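Local coordinates for protein adhesin (Streptococcus sanguinis SK1 = NCTC 7863, PDB 6VT2) that binds sialylated glycans through tandem Siglec-like modules, probably attaching the streptococcus to sialoglycan-bearing host surfaces, at residues A[126-136]-A[182-192]; A[321-329]-A[382-393]. All blocks are in the same frame, centred on the assembly; numbering follows the deposited sequence.

Contact 1. Residues A[126-136]-A[182-192]; sequences PQTEKYTPQVP and ITYPDGSTDTI. With CA (calcium ion), chain I.
Tyr184 is the bump that the turn 127-131 wraps around. CD2 of Tyr131 stands over one face of the Tyr184 ring, offset from its centre and 4.2 Å from CD1 of Tyr184, the planes oblique at 36°. The ring's edge meets Thr128 OG1, and past its hydroxyl compact Pro133 suits the narrow hollow between Ile182 CD1, 3.6 Å from Pro133 CG, and Asp190. Small Ser188 seats Thr128 CG2 and Pro126 CB, each 3.8 Å from Ser188 CB; its OG accepts Thr128 N and donates to Asp186 OD1, which closes an Asx turn with Ser188 N. Gln127, extended beyond CG, lays its amide over the Asp186 carboxylate, with OE1 against Pro185 CD and NE2 bonded to Arg18 O. Asp186 OD2 accepts Gln127 N at 2.8 Å and pairs with Arg18. Thr128 OG1, anti to its own backbone N (chi1 -168°), reaches the calcium ion at 2.6 Å and donates to Thr189 O. Asp190 binds with both oxygens, Tyr184 OH meeting the anti lone pair of Asp190 OD2 at 2.5 Å. Thr128 O, Tyr131 O and three waters complete eight oxygen atoms. Asp190 being the sole charged ligand, the ion probably more than offsets its charge and favours the ionised carboxylate.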
loop_
_atom_site.group_PDB
_atom_site.type_symbol
_atom_site.label_atom_id
_atom_site.label_comp_id
_atom_site.label_asym_id
_atom_site.label_seq_id
_atom_site.Cartn_x
_atom_site.Cartn_y
_atom_site.Cartn_z
ATOM N N PRO A 126 28.512 2.927 -21.021
ATOM C CA PRO A 126 27.330 3.772 -20.847
ATOM C C PRO A 126 26.591 3.431 -19.569
ATOM O O PRO A 126 26.632 2.303 -19.076
ATOM C CB PRO A 126 26.491 3.471 -22.094
ATOM C CG PRO A 126 26.765 1.971 -22.301
ATOM C CD PRO A 126 28.314 1.839 -21.980
ATOM N N GLN A 127 25.870 4.425 -19.051
ATOM C CA GLN A 127 25.142 4.209 -17.806
ATOM C C GLN A 127 24.124 3.078 -17.894
ATOM O O GLN A 127 23.889 2.370 -16.906
ATOM C CB GLN A 127 24.445 5.488 -17.369
ATOM C CG GLN A 127 25.493 6.493 -16.895
ATOM C CD GLN A 127 24.950 7.683 -16.185
ATOM O OE1 GLN A 127 23.835 7.654 -15.729
ATOM N NE2 GLN A 127 25.746 8.754 -16.093
ATOM N N THR A 128 23.564 2.852 -19.058
ATOM C CA THR A 128 22.573 1.801 -19.171
ATOM C C THR A 128 23.133 0.431 -18.865
ATOM O O THR A 128 22.360 -0.464 -18.496
ATOM C CB THR A 128 21.908 1.785 -20.533
ATOM O OG1 THR A 128 20.751 0.907 -20.425
ATOM C CG2 THR A 128 22.817 1.336 -21.614
ATOM N N GLU A 129 24.452 0.246 -18.929
ATOM C CA GLU A 129 24.983 -1.055 -18.544
ATOM C C GLU A 129 25.014 -1.240 -17.041
ATOM O O GLU A 129 25.098 -2.373 -16.551
ATOM C CB GLU A 129 26.373 -1.231 -19.147
ATOM C CG GLU A 129 26.279 -1.478 -20.620
ATOM C CD GLU A 129 27.610 -1.783 -21.241
ATOM O OE1 GLU A 129 28.639 -1.708 -20.537
ATOM O OE2 GLU A 129 27.623 -2.092 -22.429
ATOM N N LYS A 130 24.991 -0.159 -16.292
ATOM C CA LYS A 130 24.931 -0.237 -14.845
ATOM C C LYS A 130 23.516 -0.482 -14.338
ATOM O O LYS A 130 23.334 -1.171 -13.347
ATOM C CB LYS A 130 25.539 1.054 -14.277
ATOM C CG LYS A 130 25.432 1.194 -12.840
ATOM C CD LYS A 130 26.170 2.454 -12.402
ATOM C CE LYS A 130 26.192 2.517 -10.859
ATOM N NZ LYS A 130 26.458 3.905 -10.385
ATOM N N TYR A 131 22.501 0.037 -15.008
ATOM C CA TYR A 131 21.139 0.060 -14.492
ATOM C C TYR A 131 20.256 -0.900 -15.281
ATOM O O TYR A 131 20.287 -0.941 -16.519
ATOM C CB TYR A 131 20.607 1.494 -14.545
ATOM C CG TYR A 131 21.451 2.463 -13.792
ATOM C CD1 TYR A 131 21.517 2.415 -12.393
ATOM C CD2 TYR A 131 22.215 3.404 -14.450
ATOM C CE1 TYR A 131 22.323 3.297 -11.678
ATOM C CE2 TYR A 131 23.032 4.292 -13.744
ATOM C CZ TYR A 131 23.041 4.246 -12.346
ATOM O OH TYR A 131 23.859 5.108 -11.648
ATOM N N THR A 132 19.522 -1.725 -14.550
ATOM C CA THR A 132 18.571 -2.663 -15.140
ATOM C C THR A 132 17.211 -2.351 -14.518
ATOM O O THR A 132 16.962 -2.692 -13.343
ATOM C CB THR A 132 18.976 -4.106 -14.896
ATOM O OG1 THR A 132 20.286 -4.331 -15.444
ATOM C CG2 THR A 132 17.987 -5.058 -15.587
ATOM N N PRO A 133 16.304 -1.710 -15.244
ATOM C CA PRO A 133 15.039 -1.289 -14.625
ATOM C C PRO A 133 14.130 -2.468 -14.354
ATOM O O PRO A 133 14.109 -3.453 -15.098
ATOM C CB PRO A 133 14.400 -0.355 -15.658
ATOM C CG PRO A 133 15.441 -0.124 -16.730
ATOM C CD PRO A 133 16.385 -1.335 -16.662
ATOM N N GLN A 134 13.351 -2.337 -13.289
ATOM C CA GLN A 134 12.347 -3.334 -12.958
ATOM C C GLN A 134 11.029 -2.957 -13.616
ATOM O O GLN A 134 10.739 -1.781 -13.850
ATOM C CB GLN A 134 12.174 -3.448 -11.444
ATOM C CG GLN A 134 13.382 -4.084 -10.742
ATOM C CD GLN A 134 13.101 -5.486 -10.243
ATOM O OE1 GLN A 134 11.990 -6.009 -10.397
ATOM N NE2 GLN A 134 14.103 -6.102 -9.625
ATOM N N VAL A 135 10.255 -3.974 -13.958
ATOM C CA VAL A 135 8.957 -3.746 -14.580
ATOM C C VAL A 135 8.013 -3.126 -13.557
ATOM O O VAL A 135 8.109 -3.418 -12.352
ATOM C CB VAL A 135 8.363 -5.043 -15.136
ATOM C CG1 VAL A 135 9.346 -5.773 -16.018
ATOM C CG2 VAL A 135 7.895 -5.960 -13.979
ATOM N N PRO A 136 7.127 -2.239 -13.988
ATOM C CA PRO A 136 6.146 -1.643 -13.076
ATOM C C PRO A 136 4.935 -2.549 -12.891
ATOM O O PRO A 136 4.760 -3.570 -13.552
ATOM C CB PRO A 136 5.748 -0.348 -13.780
ATOM C CG PRO A 136 5.728 -0.790 -15.245
ATOM C CD PRO A 136 6.879 -1.856 -15.389
ATOM N N ILE A 182 13.513 4.946 -20.835
ATOM C CA ILE A 182 14.188 5.573 -19.676
ATOM C C ILE A 182 15.478 6.120 -20.247
ATOM O O ILE A 182 16.135 5.383 -20.870
ATOM C CB ILE A 182 14.442 4.541 -18.570
ATOM C CG1 ILE A 182 13.121 3.890 -18.142
ATOM C CG2 ILE A 182 15.207 5.139 -17.376
ATOM C CD1 ILE A 182 13.253 2.736 -17.199
ATOM N N THR A 183 15.744 7.393 -20.107
ATOM C CA THR A 183 16.974 7.976 -20.635
ATOM C C THR A 183 17.832 8.297 -19.434
ATOM O O THR A 183 17.451 9.070 -18.644
ATOM C CB THR A 183 16.724 9.206 -21.494
ATOM O OG1 THR A 183 15.900 8.814 -22.580
ATOM C CG2 THR A 183 17.974 9.816 -22.073
ATOM N N TYR A 184 18.974 7.662 -19.340
ATOM C CA TYR A 184 19.903 7.940 -18.259
ATOM C C TYR A 184 20.557 9.244 -18.590
ATOM O O TYR A 184 20.606 9.780 -19.622
ATOM C CB TYR A 184 20.888 6.796 -18.144
ATOM C CG TYR A 184 20.129 5.594 -17.751
ATOM C CD1 TYR A 184 19.356 5.565 -16.619
ATOM C CD2 TYR A 184 20.116 4.540 -18.607
ATOM C CE1 TYR A 184 18.589 4.470 -16.329
ATOM C CE2 TYR A 184 19.411 3.415 -18.293
ATOM C CZ TYR A 184 18.637 3.379 -17.165
ATOM O OH TYR A 184 17.919 2.279 -16.873
ATOM N N PRO A 185 21.278 9.988 -17.532
ATOM C CA PRO A 185 21.938 11.296 -17.721
ATOM C C PRO A 185 22.965 11.343 -18.829
ATOM O O PRO A 185 23.236 12.399 -19.394
ATOM C CB PRO A 185 22.598 11.547 -16.353
ATOM C CG PRO A 185 21.899 10.702 -15.395
ATOM C CD PRO A 185 21.293 9.540 -16.147
ATOM N N ASP A 186 23.551 10.227 -19.196
ATOM C CA ASP A 186 24.482 10.209 -20.310
ATOM C C ASP A 186 23.841 9.986 -21.660
ATOM O O ASP A 186 24.546 9.885 -22.655
ATOM C CB ASP A 186 25.572 9.153 -20.024
ATOM C CG ASP A 186 25.101 7.763 -20.191
ATOM O OD1 ASP A 186 23.866 7.535 -20.129
ATOM O OD2 ASP A 186 25.935 6.868 -20.408
ATOM N N GLY A 187 22.523 9.962 -21.719
ATOM C CA GLY A 187 21.838 9.767 -22.999
ATOM C C GLY A 187 21.664 8.323 -23.393
ATOM O O GLY A 187 20.993 8.076 -24.330
ATOM N N SER A 188 22.180 7.384 -22.616
ATOM C CA SER A 188 21.940 5.960 -22.890
ATOM C C SER A 188 20.530 5.647 -22.367
ATOM O O SER A 188 20.005 6.351 -21.576
ATOM C CB SER A 188 23.007 5.076 -22.336
ATOM O OG SER A 188 23.001 5.062 -20.959
ATOM N N THR A 189 19.950 4.578 -22.869
ATOM C CA THR A 189 18.547 4.311 -22.543
ATOM C C THR A 189 18.294 2.858 -22.159
ATOM O O THR A 189 19.093 2.000 -22.392
ATOM C CB THR A 189 17.646 4.640 -23.745
ATOM O OG1 THR A 189 17.978 3.766 -24.815
ATOM C CG2 THR A 189 17.756 6.058 -24.245
ATOM N N ASP A 190 17.165 2.657 -21.526
ATOM C CA ASP A 190 16.557 1.345 -21.371
ATOM C C ASP A 190 15.146 1.487 -21.918
ATOM O O ASP A 190 14.571 2.580 -21.894
ATOM C CB ASP A 190 16.568 0.905 -19.953
ATOM C CG ASP A 190 17.810 0.163 -19.590
ATOM O OD1 ASP A 190 18.218 -0.717 -20.368
ATOM O OD2 ASP A 190 18.346 0.415 -18.509
ATOM N N THR A 191 14.594 0.379 -22.389
ATOM C CA THR A 191 13.213 0.324 -22.855
ATOM C C THR A 191 12.432 -0.700 -22.049
ATOM O O THR A 191 12.935 -1.789 -21.719
ATOM C CB THR A 191 13.156 -0.073 -24.329
ATOM O OG1 THR A 191 13.857 0.896 -25.154
ATOM C CG2 THR A 191 11.711 -0.181 -24.800
ATOM N N ILE A 192 11.213 -0.338 -21.658
ATOM C CA ILE A 192 10.295 -1.304 -21.069
ATOM C C ILE A 192 9.152 -1.474 -22.054
ATOM O O ILE A 192 8.489 -0.498 -22.402
ATOM C CB ILE A 192 9.794 -0.844 -19.704
ATOM C CG1 ILE A 192 10.948 -0.514 -18.766
ATOM C CG2 ILE A 192 8.960 -1.986 -19.065
ATOM C CD1 ILE A 192 10.464 -0.071 -17.426
HETATM CA CA CA I . 20.250 -1.175 -18.904
HETATM O O HOH W 1 21.535 -2.993 -18.155
HETATM O O HOH W 2 21.041 -2.287 -20.806
HETATM O O HOH W 3 18.812 -3.152 -18.696
#

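Contact 2. Residues A[321-329]-A[382-393]; sequences ANQTDKYTP and YPDDTPASRSRD. With CA (calcium ion), chain G.
Ser389 OG donates a hydrogen bond to Asn322 OD1 at 2.7 Å, in the carbonyl plane and on a lone pair. A water accepts from Asn322 ND2 and donates back to the same OG, which also accepts from Ala291 N. Asp384 OD2 accepts Gln323 N at 2.7 Å; Asp384 OD1 accepts Ser391 OG, and Ser391 OG in turn accepts Thr324 N at 3.1 Å. A small serine suits this relay, being donor and acceptor at once. Gln323 stacks its amide on the Asp384 carboxylate and sends NE2 to Arg218 O. Set back from the interface, Asp385 holds Arg392 side-on through NE and NH2, and its OD1 also receives Ser391 N. A chi1 of -174° swings the hydroxyl of Thr324 away from its own amide nitrogen, where OG1 donates to Arg392 O at 2.7 Å and binds the calcium ion. Tyr382 OH donates to Asp393 OD2, while Tyr382 CE1 lies 3.5 Å from Tyr327 CB. Thr324 O, Tyr327 O, both Asp393 oxygens and three waters complete the shell. Eightfold, all-oxygen coordination with a bidentate carboxylate is typical of calcium, here at the junction of a Siglec-like module and an atypical Rib domain.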
loop_
_atom_site.group_PDB
_atom_site.type_symbol
_atom_site.label_atom_id
_atom_site.label_comp_id
_atom_site.label_asym_id
_atom_site.label_seq_id
_atom_site.Cartn_x
_atom_site.Cartn_y
_atom_site.Cartn_z
ATOM N N ALA A 321 -36.027 -4.781 10.581
ATOM C CA ALA A 321 -36.301 -5.712 11.665
ATOM C C ALA A 321 -36.884 -4.989 12.857
ATOM O O ALA A 321 -36.549 -3.856 13.155
ATOM C CB ALA A 321 -35.045 -6.432 12.066
ATOM N N ASN A 322 -37.718 -5.706 13.581
ATOM C CA ASN A 322 -38.234 -5.183 14.826
ATOM C C ASN A 322 -37.164 -5.300 15.878
ATOM O O ASN A 322 -36.396 -6.268 15.897
ATOM C CB ASN A 322 -39.444 -5.973 15.278
ATOM C CG ASN A 322 -40.596 -5.839 14.371
ATOM O OD1 ASN A 322 -40.985 -4.738 13.981
ATOM N ND2 ASN A 322 -41.164 -6.946 14.001
ATOM N N GLN A 323 -37.194 -4.392 16.831
ATOM C CA GLN A 323 -36.235 -4.473 17.928
ATOM C C GLN A 323 -36.317 -5.765 18.710
ATOM O O GLN A 323 -35.284 -6.228 19.227
ATOM C CB GLN A 323 -36.410 -3.282 18.868
ATOM C CG GLN A 323 -35.832 -2.041 18.235
ATOM C CD GLN A 323 -35.908 -0.848 19.122
ATOM O OE1 GLN A 323 -35.878 -0.978 20.389
ATOM N NE2 GLN A 323 -36.060 0.327 18.522
ATOM N N THR A 324 -37.492 -6.333 18.821
ATOM C CA THR A 324 -37.574 -7.570 19.556
ATOM C C THR A 324 -36.711 -8.633 18.923
ATOM O O THR A 324 -36.316 -9.566 19.612
ATOM C CB THR A 324 -39.023 -8.013 19.713
ATOM O OG1 THR A 324 -38.992 -9.168 20.563
ATOM C CG2 THR A 324 -39.667 -8.378 18.409
ATOM N N ASP A 325 -36.360 -8.495 17.642
ATOM C CA ASP A 325 -35.519 -9.486 17.020
ATOM C C ASP A 325 -34.090 -9.442 17.543
ATOM O O ASP A 325 -33.363 -10.432 17.398
ATOM C CB ASP A 325 -35.527 -9.283 15.508
ATOM C CG ASP A 325 -36.804 -9.603 14.862
ATOM O OD1 ASP A 325 -37.753 -10.009 15.539
ATOM O OD2 ASP A 325 -36.883 -9.385 13.617
ATOM N N LYS A 326 -33.650 -8.343 18.151
ATOM C CA LYS A 326 -32.314 -8.340 18.713
ATOM C C LYS A 326 -32.233 -8.329 20.216
ATOM O O LYS A 326 -31.131 -8.404 20.733
ATOM C CB LYS A 326 -31.509 -7.158 18.188
ATOM C CG LYS A 326 -32.080 -5.880 18.553
ATOM C CD LYS A 326 -31.072 -4.691 18.154
ATOM C CE LYS A 326 -29.937 -4.527 19.040
ATOM N NZ LYS A 326 -29.179 -3.265 18.799
ATOM N N TYR A 327 -33.332 -8.166 20.919
ATOM C CA TYR A 327 -33.340 -8.122 22.371
ATOM C C TYR A 327 -34.036 -9.340 22.933
ATOM O O TYR A 327 -35.105 -9.717 22.465
ATOM C CB TYR A 327 -34.119 -6.866 22.872
ATOM C CG TYR A 327 -33.355 -5.624 22.520
ATOM C CD1 TYR A 327 -32.078 -5.406 23.034
ATOM C CD2 TYR A 327 -33.881 -4.675 21.674
ATOM C CE1 TYR A 327 -31.351 -4.298 22.685
ATOM C CE2 TYR A 327 -33.157 -3.594 21.301
ATOM C CZ TYR A 327 -31.898 -3.382 21.819
ATOM O OH TYR A 327 -31.135 -2.273 21.461
ATOM N N THR A 328 -33.470 -9.896 24.000
ATOM C CA THR A 328 -34.094 -10.963 24.771
ATOM C C THR A 328 -34.108 -10.511 26.220
ATOM O O THR A 328 -33.021 -10.282 26.784
ATOM C CB THR A 328 -33.289 -12.239 24.624
ATOM O OG1 THR A 328 -33.327 -12.621 23.251
ATOM C CG2 THR A 328 -33.894 -13.340 25.445
ATOM N N PRO A 329 -35.292 -10.378 26.830
ATOM C CA PRO A 329 -35.344 -10.020 28.248
ATOM C C PRO A 329 -34.660 -11.052 29.125
ATOM O O PRO A 329 -34.752 -12.256 28.886
ATOM C CB PRO A 329 -36.842 -9.923 28.543
ATOM C CG PRO A 329 -37.471 -9.769 27.212
ATOM C CD PRO A 329 -36.634 -10.457 26.220
ATOM N N TYR A 382 -41.047 -2.786 23.031
ATOM C CA TYR A 382 -39.890 -2.053 22.571
ATOM C C TYR A 382 -40.351 -0.810 21.865
ATOM O O TYR A 382 -41.498 -0.710 21.441
ATOM C CB TYR A 382 -39.085 -2.918 21.617
ATOM C CG TYR A 382 -38.532 -4.107 22.301
ATOM C CD1 TYR A 382 -37.407 -3.984 23.084
ATOM C CD2 TYR A 382 -39.141 -5.340 22.185
ATOM C CE1 TYR A 382 -36.913 -5.047 23.781
ATOM C CE2 TYR A 382 -38.625 -6.417 22.865
ATOM C CZ TYR A 382 -37.563 -6.259 23.666
ATOM O OH TYR A 382 -37.060 -7.319 24.381
ATOM N N PRO A 383 -39.494 0.191 21.783
ATOM C CA PRO A 383 -39.960 1.516 21.360
ATOM C C PRO A 383 -40.306 1.633 19.874
ATOM O O PRO A 383 -40.812 2.674 19.468
ATOM C CB PRO A 383 -38.802 2.428 21.777
ATOM C CG PRO A 383 -37.688 1.591 22.030
ATOM C CD PRO A 383 -38.210 0.252 22.465
ATOM N N ASP A 384 -40.059 0.607 19.073
ATOM C CA ASP A 384 -40.482 0.586 17.691
ATOM C C ASP A 384 -41.836 -0.101 17.545
ATOM O O ASP A 384 -42.323 -0.282 16.431
ATOM C CB ASP A 384 -39.465 -0.110 16.787
ATOM C CG ASP A 384 -39.180 -1.542 17.162
ATOM O OD1 ASP A 384 -39.309 -1.895 18.342
ATOM O OD2 ASP A 384 -38.786 -2.326 16.299
ATOM N N ASP A 385 -42.463 -0.500 18.655
ATOM C CA ASP A 385 -43.744 -1.163 18.557
ATOM C C ASP A 385 -44.771 -0.256 17.903
ATOM O O ASP A 385 -44.938 0.880 18.309
ATOM C CB ASP A 385 -44.218 -1.564 19.955
ATOM C CG ASP A 385 -45.514 -2.331 19.964
ATOM O OD1 ASP A 385 -45.510 -3.517 19.618
ATOM O OD2 ASP A 385 -46.533 -1.732 20.337
ATOM N N THR A 386 -45.480 -0.783 16.916
ATOM C CA THR A 386 -46.579 -0.080 16.288
ATOM C C THR A 386 -47.667 -1.127 15.989
ATOM O O THR A 386 -47.348 -2.286 15.803
ATOM C CB THR A 386 -46.208 0.586 14.958
ATOM O OG1 THR A 386 -45.857 -0.415 14.024
ATOM C CG2 THR A 386 -45.116 1.661 15.126
ATOM N N PRO A 387 -48.887 -0.686 15.777
ATOM C CA PRO A 387 -49.914 -1.693 15.410
ATOM C C PRO A 387 -49.596 -2.504 14.169
ATOM O O PRO A 387 -49.876 -3.717 14.163
ATOM C CB PRO A 387 -51.173 -0.856 15.237
ATOM C CG PRO A 387 -50.951 0.286 16.047
ATOM C CD PRO A 387 -49.451 0.630 15.936
ATOM N N ALA A 388 -48.935 -1.904 13.159
ATOM C CA ALA A 388 -48.582 -2.597 11.937
ATOM C C ALA A 388 -47.353 -3.469 12.078
ATOM O O ALA A 388 -47.094 -4.288 11.186
ATOM C CB ALA A 388 -48.401 -1.587 10.787
ATOM N N SER A 389 -46.589 -3.302 13.163
ATOM C CA SER A 389 -45.308 -4.018 13.292
ATOM C C SER A 389 -45.005 -4.089 14.788
ATOM O O SER A 389 -44.294 -3.281 15.411
ATOM C CB SER A 389 -44.209 -3.308 12.506
ATOM O OG SER A 389 -43.102 -4.165 12.341
ATOM N N ARG A 390 -45.654 -5.034 15.447
ATOM C CA ARG A 390 -45.537 -5.135 16.887
ATOM C C ARG A 390 -44.144 -5.611 17.241
ATOM O O ARG A 390 -43.553 -6.434 16.539
ATOM C CB ARG A 390 -46.589 -6.101 17.426
ATOM C CG ARG A 390 -47.969 -5.470 17.473
ATOM C CD ARG A 390 -49.025 -6.603 17.527
ATOM N NE ARG A 390 -48.930 -7.413 18.736
ATOM C CZ ARG A 390 -49.509 -7.094 19.888
ATOM N NH1 ARG A 390 -49.379 -7.895 20.921
ATOM N NH2 ARG A 390 -50.159 -5.943 20.015
ATOM N N SER A 391 -43.585 -5.055 18.293
ATOM C CA SER A 391 -42.226 -5.334 18.694
ATOM C C SER A 391 -42.238 -5.539 20.194
ATOM O O SER A 391 -42.143 -4.574 20.965
ATOM C CB SER A 391 -41.318 -4.188 18.289
ATOM O OG SER A 391 -39.980 -4.520 18.539
ATOM N N ARG A 392 -42.301 -6.810 20.580
ATOM C CA ARG A 392 -42.630 -7.148 21.959
ATOM C C ARG A 392 -41.963 -8.456 22.325
ATOM O O ARG A 392 -41.547 -9.234 21.453
ATOM C CB ARG A 392 -44.146 -7.269 22.147
ATOM C CG ARG A 392 -44.872 -6.002 21.879
ATOM C CD ARG A 392 -46.397 -6.159 22.145
ATOM N NE ARG A 392 -46.981 -4.914 21.769
ATOM C CZ ARG A 392 -48.014 -4.338 22.347
ATOM N NH1 ARG A 392 -48.642 -4.964 23.355
ATOM N NH2 ARG A 392 -48.397 -3.161 21.944
ATOM N N ASP A 393 -41.877 -8.696 23.641
ATOM C CA ASP A 393 -41.480 -9.979 24.180
ATOM C C ASP A 393 -42.430 -10.233 25.328
ATOM O O ASP A 393 -43.083 -9.311 25.819
ATOM C CB ASP A 393 -40.035 -10.012 24.638
ATOM C CG ASP A 393 -39.044 -10.234 23.500
ATOM O OD1 ASP A 393 -39.304 -11.116 22.679
ATOM O OD2 ASP A 393 -37.993 -9.599 23.466
HETATM CA CA CA G . -37.095 -10.744 21.525
HETATM O O HOH W 4 -43.485 -7.400 12.132
HETATM O O HOH W 5 -35.203 -12.218 20.841
HETATM O O HOH W 6 -38.154 -12.238 19.953
HETATM O O HOH W 7 -36.718 -12.550 22.978
#

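How the contacts relate
Contacts 1 and 2 are two versions of one joint, repeated in series along the chain with centres about 70 Å apart and no touch between them. Each is partly buried, joining the loop that leaves the last strand of a Siglec-like module to a hairpin of the Rib domain that follows, 180-192 in contact 1 and 378-395 in contact 2, round an eight-coordinate calcium ion. The differences lie away from the metal. In 126-136 with 182-192 a tight turn links the hairpin strands, and Pro136, Ile182 and Ile192 pack on helix 149-162. In 321-329 with 382-393 a longer excursion replaces that turn, adding Asn322-Ser389 to the polar bonds and bringing the contact beside Ala291 and Pro290 of the preceding module.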